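PDB 5YH1: member of s1p family of ribosomal proteins from Pyrococcus furiosus, which is probably a DHH-family exonuclease that binds nucleic acid and is represented here by its manganese-binding DHH domain. Local coordinates for residues V33-M47 and D182-Y194. Residues are numbered along the deposited sequence; the frame is centred on the assembly and turned at random.
Sequences VLEALKPKIMKAAFM and DVHVNPHHVKRGY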
loop_
_atom_site.group_PDB
_atom_site.type_symbol
_atom_site.label_atom_id
_atom_site.label_comp_id
_atom_site.label_asym_id
_atom_site.label_seq_id
_atom_site.Cartn_x
_atom_site.Cartn_y
_atom_site.Cartn_z
ATOM N N VAL A 33 -26.717 32.623 -6.742
ATOM C CA VAL A 33 -26.382 31.234 -7.050
ATOM C C VAL A 33 -26.892 30.304 -5.944
ATOM O O VAL A 33 -27.602 29.344 -6.221
ATOM C CB VAL A 33 -24.879 31.057 -7.308
ATOM C CG1 VAL A 33 -24.527 29.585 -7.490
ATOM C CG2 VAL A 33 -24.486 31.843 -8.555
ATOM N N LEU A 34 -26.577 30.612 -4.693
ATOM C CA LEU A 34 -27.068 29.799 -3.586
ATOM C C LEU A 34 -28.591 29.778 -3.546
ATOM O O LEU A 34 -29.186 28.711 -3.342
ATOM C CB LEU A 34 -26.524 30.284 -2.254
ATOM C CG LEU A 34 -25.053 29.947 -2.006
ATOM C CD1 LEU A 34 -24.559 30.651 -0.760
ATOM C CD2 LEU A 34 -24.837 28.438 -1.888
ATOM N N GLU A 35 -29.220 30.942 -3.751
ATOM C CA GLU A 35 -30.686 31.021 -3.769
ATOM C C GLU A 35 -31.259 30.084 -4.817
ATOM O O GLU A 35 -32.201 29.370 -4.544
ATOM C CB GLU A 35 -31.193 32.451 -4.023
ATOM C CG GLU A 35 -30.973 33.409 -2.865
ATOM C CD GLU A 35 -31.651 32.981 -1.571
ATOM O OE1 GLU A 35 -32.666 32.251 -1.614
ATOM O OE2 GLU A 35 -31.170 33.390 -0.494
ATOM N N ALA A 36 -30.680 30.086 -6.005
ATOM C CA ALA A 36 -31.119 29.187 -7.064
ATOM C C ALA A 36 -30.879 27.693 -6.705
ATOM O O ALA A 36 -31.628 26.821 -7.145
ATOM C CB ALA A 36 -30.439 29.558 -8.381
ATOM N N LEU A 37 -29.854 27.412 -5.900
ATOM C CA LEU A 37 -29.518 26.032 -5.484
ATOM C C LEU A 37 -30.281 25.573 -4.246
ATOM O O LEU A 37 -30.169 24.418 -3.839
ATOM C CB LEU A 37 -28.029 25.924 -5.173
ATOM C CG LEU A 37 -27.062 26.038 -6.344
ATOM C CD1 LEU A 37 -25.638 26.061 -5.801
ATOM C CD2 LEU A 37 -27.251 24.900 -7.341
ATOM N N LYS A 38 -31.040 26.470 -3.641
ATOM C CA LYS A 38 -31.718 26.179 -2.368
ATOM C C LYS A 38 -32.569 24.898 -2.351
ATOM O O LYS A 38 -32.484 24.124 -1.401
ATOM C CB LYS A 38 -32.581 27.360 -1.960
ATOM C CG LYS A 38 -32.997 27.376 -0.505
ATOM C CD LYS A 38 -33.483 28.777 -0.189
ATOM C CE LYS A 38 -34.020 28.907 1.214
ATOM N NZ LYS A 38 -33.903 30.329 1.640
ATOM N N PRO A 39 -33.407 24.683 -3.377
ATOM C CA PRO A 39 -34.191 23.445 -3.367
ATOM C C PRO A 39 -33.328 22.160 -3.312
ATOM O O PRO A 39 -33.657 21.233 -2.577
ATOM C CB PRO A 39 -34.986 23.517 -4.687
ATOM C CG PRO A 39 -35.019 24.976 -5.032
ATOM C CD PRO A 39 -33.692 25.498 -4.573
ATOM N N LYS A 40 -32.243 22.118 -4.072
ATOM C CA LYS A 40 -31.346 20.959 -4.053
ATOM C C LYS A 40 -30.521 20.890 -2.774
ATOM O O LYS A 40 -30.274 19.813 -2.250
ATOM C CB LYS A 40 -30.454 20.957 -5.283
ATOM C CG LYS A 40 -31.270 21.015 -6.565
ATOM C CD LYS A 40 -30.583 20.335 -7.732
ATOM C CE LYS A 40 -30.596 21.199 -8.985
ATOM N NZ LYS A 40 -29.898 20.509 -10.109
ATOM N N ILE A 41 -30.122 22.044 -2.255
ATOM C CA ILE A 41 -29.467 22.104 -0.956
ATOM C C ILE A 41 -30.359 21.519 0.144
ATOM O O ILE A 41 -29.890 20.738 0.984
ATOM C CB ILE A 41 -29.045 23.549 -0.611
ATOM C CG1 ILE A 41 -27.784 23.905 -1.411
ATOM C CG2 ILE A 41 -28.785 23.697 0.878
ATOM C CD1 ILE A 41 -27.360 25.358 -1.317
HETATM N N MSE A 42 -31.635 21.891 0.123
HETATM C CA MSE A 42 -32.598 21.414 1.120
HETATM C C MSE A 42 -32.899 19.943 0.926
HETATM O O MSE A 42 -33.078 19.222 1.895
HETATM C CB MSE A 42 -33.885 22.246 1.098
HETATM C CG MSE A 42 -33.609 23.615 1.723
HETATM SE SE MSE A 42 -35.229 24.751 1.852
HETATM C CE MSE A 42 -35.953 24.043 3.542
ATOM N N LYS A 43 -32.950 19.488 -0.314
ATOM C CA LYS A 43 -33.107 18.061 -0.599
ATOM C C LYS A 43 -31.908 17.245 -0.090
ATOM O O LYS A 43 -32.090 16.196 0.527
ATOM C CB LYS A 43 -33.285 17.835 -2.095
ATOM C CG LYS A 43 -33.576 16.384 -2.470
ATOM C CD LYS A 43 -33.866 16.277 -3.956
ATOM C CE LYS A 43 -34.146 14.848 -4.394
ATOM N NZ LYS A 43 -34.203 14.800 -5.879
ATOM N N ALA A 44 -30.693 17.733 -0.337
ATOM C CA ALA A 44 -29.483 17.066 0.160
ATOM C C ALA A 44 -29.538 16.910 1.673
ATOM O O ALA A 44 -29.273 15.830 2.210
ATOM C CB ALA A 44 -28.234 17.844 -0.247
ATOM N N ALA A 45 -29.902 17.988 2.355
ATOM C CA ALA A 45 -29.981 17.983 3.810
ATOM C C ALA A 45 -31.096 17.069 4.304
ATOM O O ALA A 45 -30.939 16.390 5.309
ATOM C CB ALA A 45 -30.170 19.395 4.343
ATOM N N PHE A 46 -32.218 17.057 3.593
ATOM C CA PHE A 46 -33.308 16.133 3.893
ATOM C C PHE A 46 -32.830 14.675 3.835
ATOM O O PHE A 46 -33.065 13.902 4.763
ATOM C CB PHE A 46 -34.488 16.336 2.923
ATOM C CG PHE A 46 -35.522 15.243 2.990
ATOM C CD1 PHE A 46 -36.520 15.268 3.954
ATOM C CD2 PHE A 46 -35.485 14.172 2.105
ATOM C CE1 PHE A 46 -37.465 14.248 4.024
ATOM C CE2 PHE A 46 -36.425 13.153 2.175
ATOM C CZ PHE A 46 -37.415 13.191 3.138
HETATM N N MSE A 47 -32.157 14.308 2.748
HETATM C CA MSE A 47 -31.691 12.924 2.580
HETATM C C MSE A 47 -30.699 12.535 3.644
HETATM O O MSE A 47 -30.758 11.431 4.182
HETATM C CB MSE A 47 -31.106 12.736 1.188
HETATM C CG MSE A 47 -32.241 12.606 0.179
HETATM SE SE MSE A 47 -31.518 12.529 -1.645
HETATM C CE MSE A 47 -30.893 10.656 -1.535
ATOM N N ASP A 182 -29.094 10.932 -6.968
ATOM C CA ASP A 182 -30.402 11.340 -6.460
ATOM C C ASP A 182 -30.536 12.844 -6.216
ATOM O O ASP A 182 -31.620 13.407 -6.362
ATOM C CB ASP A 182 -30.712 10.561 -5.181
ATOM C CG ASP A 182 -30.818 9.056 -5.437
ATOM O OD1 ASP A 182 -31.941 8.609 -5.707
ATOM O OD2 ASP A 182 -29.785 8.342 -5.440
ATOM N N VAL A 183 -29.453 13.488 -5.802
ATOM C CA VAL A 183 -29.414 14.950 -5.777
ATOM C C VAL A 183 -27.988 15.425 -6.016
ATOM O O VAL A 183 -27.031 14.898 -5.424
ATOM C CB VAL A 183 -29.983 15.547 -4.476
ATOM C CG1 VAL A 183 -29.135 15.175 -3.274
ATOM C CG2 VAL A 183 -30.102 17.066 -4.592
ATOM N N HIS A 184 -27.862 16.405 -6.908
ATOM C CA HIS A 184 -26.581 16.958 -7.294
ATOM C C HIS A 184 -26.598 18.466 -7.022
ATOM O O HIS A 184 -27.307 19.214 -7.693
ATOM C CB HIS A 184 -26.326 16.632 -8.760
ATOM C CG HIS A 184 -24.957 16.991 -9.238
ATOM N ND1 HIS A 184 -24.563 16.812 -10.545
ATOM C CD2 HIS A 184 -23.905 17.554 -8.602
ATOM C CE1 HIS A 184 -23.317 17.225 -10.690
ATOM N NE2 HIS A 184 -22.898 17.689 -9.527
ATOM N N VAL A 185 -25.857 18.885 -5.993
ATOM C CA VAL A 185 -25.695 20.294 -5.646
ATOM C C VAL A 185 -24.424 20.788 -6.324
ATOM O O VAL A 185 -23.313 20.363 -5.976
ATOM C CB VAL A 185 -25.582 20.495 -4.124
ATOM C CG1 VAL A 185 -25.344 21.961 -3.787
ATOM C CG2 VAL A 185 -26.835 19.985 -3.419
ATOM N N ASN A 186 -24.593 21.664 -7.307
ATOM C CA ASN A 186 -23.483 22.158 -8.117
ATOM C C ASN A 186 -23.863 23.504 -8.768
ATOM O O ASN A 186 -24.877 23.589 -9.476
ATOM C CB ASN A 186 -23.112 21.113 -9.172
ATOM C CG ASN A 186 -21.838 21.450 -9.934
ATOM O OD1 ASN A 186 -21.532 22.611 -10.188
ATOM N ND2 ASN A 186 -21.093 20.415 -10.322
ATOM N N PRO A 187 -23.058 24.556 -8.529
ATOM C CA PRO A 187 -23.353 25.883 -9.091
ATOM C C PRO A 187 -23.465 25.922 -10.621
ATOM O O PRO A 187 -24.158 26.785 -11.160
ATOM C CB PRO A 187 -22.161 26.735 -8.627
ATOM C CG PRO A 187 -21.076 25.747 -8.317
ATOM C CD PRO A 187 -21.804 24.570 -7.753
ATOM N N HIS A 188 -22.786 25.004 -11.307
ATOM C CA HIS A 188 -22.812 24.954 -12.770
ATOM C C HIS A 188 -24.214 24.715 -13.358
ATOM O O HIS A 188 -24.440 25.018 -14.509
ATOM C CB HIS A 188 -21.861 23.869 -13.287
ATOM C CG HIS A 188 -20.410 24.204 -13.131
ATOM N ND1 HIS A 188 -19.673 24.793 -14.136
ATOM C CD2 HIS A 188 -19.549 24.009 -12.102
ATOM C CE1 HIS A 188 -18.426 24.958 -13.733
ATOM N NE2 HIS A 188 -18.324 24.492 -12.500
ATOM N N HIS A 189 -25.127 24.142 -12.579
ATOM C CA HIS A 189 -26.498 23.909 -13.030
ATOM C C HIS A 189 -27.274 25.213 -13.182
ATOM O O HIS A 189 -28.110 25.333 -14.067
ATOM C CB HIS A 189 -27.268 23.017 -12.051
ATOM C CG HIS A 189 -26.897 21.572 -12.128
ATOM N ND1 HIS A 189 -26.127 20.958 -11.170
ATOM C CD2 HIS A 189 -27.191 20.620 -13.044
ATOM C CE1 HIS A 189 -25.957 19.687 -11.495
ATOM N NE2 HIS A 189 -26.593 19.458 -12.628
ATOM N N VAL A 190 -27.012 26.167 -12.294
ATOM C CA VAL A 190 -27.749 27.424 -12.280
ATOM C C VAL A 190 -26.957 28.579 -12.879
ATOM O O VAL A 190 -27.526 29.620 -13.166
ATOM C CB VAL A 190 -28.217 27.783 -10.853
ATOM C CG1 VAL A 190 -29.071 26.653 -10.295
ATOM C CG2 VAL A 190 -27.037 28.081 -9.933
ATOM N N LYS A 191 -25.656 28.387 -13.065
ATOM C CA LYS A 191 -24.781 29.396 -13.647
ATOM C C LYS A 191 -23.539 28.708 -14.180
ATOM O O LYS A 191 -22.603 28.437 -13.432
ATOM C CB LYS A 191 -24.397 30.438 -12.588
ATOM C CG LYS A 191 -23.746 31.700 -13.137
ATOM C CD LYS A 191 -23.068 32.482 -12.019
ATOM C CE LYS A 191 -23.242 33.986 -12.144
ATOM N NZ LYS A 191 -22.783 34.485 -13.468
ATOM N N ARG A 192 -23.532 28.421 -15.477
ATOM C CA ARG A 192 -22.414 27.714 -16.094
ATOM C C ARG A 192 -21.108 28.439 -15.836
ATOM O O ARG A 192 -21.047 29.654 -15.925
ATOM C CB ARG A 192 -22.607 27.603 -17.606
ATOM C CG ARG A 192 -23.803 26.778 -18.038
ATOM C CD ARG A 192 -23.493 25.291 -18.146
ATOM N NE ARG A 192 -24.517 24.642 -18.960
ATOM C CZ ARG A 192 -25.757 24.370 -18.551
ATOM N NH1 ARG A 192 -26.159 24.660 -17.311
ATOM N NH2 ARG A 192 -26.607 23.788 -19.391
ATOM N N GLY A 193 -20.060 27.679 -15.544
ATOM C CA GLY A 193 -18.732 28.237 -15.345
ATOM C C GLY A 193 -18.446 28.778 -13.957
ATOM O O GLY A 193 -17.324 29.176 -13.688
ATOM N N TYR A 194 -19.424 28.775 -13.053
ATOM C CA TYR A 194 -19.226 29.373 -11.725
ATOM C C TYR A 194 -18.519 28.431 -10.729
ATOM O O TYR A 194 -19.033 28.130 -9.643
ATOM C CB TYR A 194 -20.556 29.882 -11.166
ATOM C CG TYR A 194 -20.423 31.019 -10.172
ATOM C CD1 TYR A 194 -19.972 32.278 -10.579
ATOM C CD2 TYR A 194 -20.767 30.850 -8.837
ATOM C CE1 TYR A 194 -19.866 33.334 -9.679
ATOM C CE2 TYR A 194 -20.667 31.899 -7.931
ATOM C CZ TYR A 194 -20.219 33.144 -8.360
ATOM O OH TYR A 194 -20.116 34.185 -7.463
HETATM O O HOH W 1 -27.187 21.670 -8.769
#
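Val183 and Val185 turn their methyl groups against Lys40 and Ala44, where helix 32-53 packs on strand 183-185, an outermost strand of the parallel sheet of the DHH domain. CG2 of both valines meets Lys40 O, and CG1 of Val183 lies 3.9 Å from the selenium of selenomethionine Met47. Lys43, with CG anti to the backbone N (chi1 -175°) and the chain extended beyond, runs antiparallel alongside the Val183 side chain and donates a hydrogen bond from NZ to Asp182 O (3.0 Å), nearly along the C=O axis. Lys40 instead bends at chi3, and its NZ stands over one face of the His189 ring, 3.8 Å from CG. Farther along, Leu37 lays CD1 on Pro187 and CD2 against Val190 CG1; with an alanine in its place both would lose a methyl partner, and a gap is likely to open between helix and loop. Val33 splits its branches, CG1 on Pro187 and Val190, CG2 in an off-centre CH-pi contact 4.2 Å from the Tyr194 ring centroid. Apolar packing thus joins the helix to the loop whose Pro187 neighbours the manganese ligand His163, while Lys43 bonds the backbone directly and Lys40 reaches His184 O and Asn186 N only through a weakly bound water.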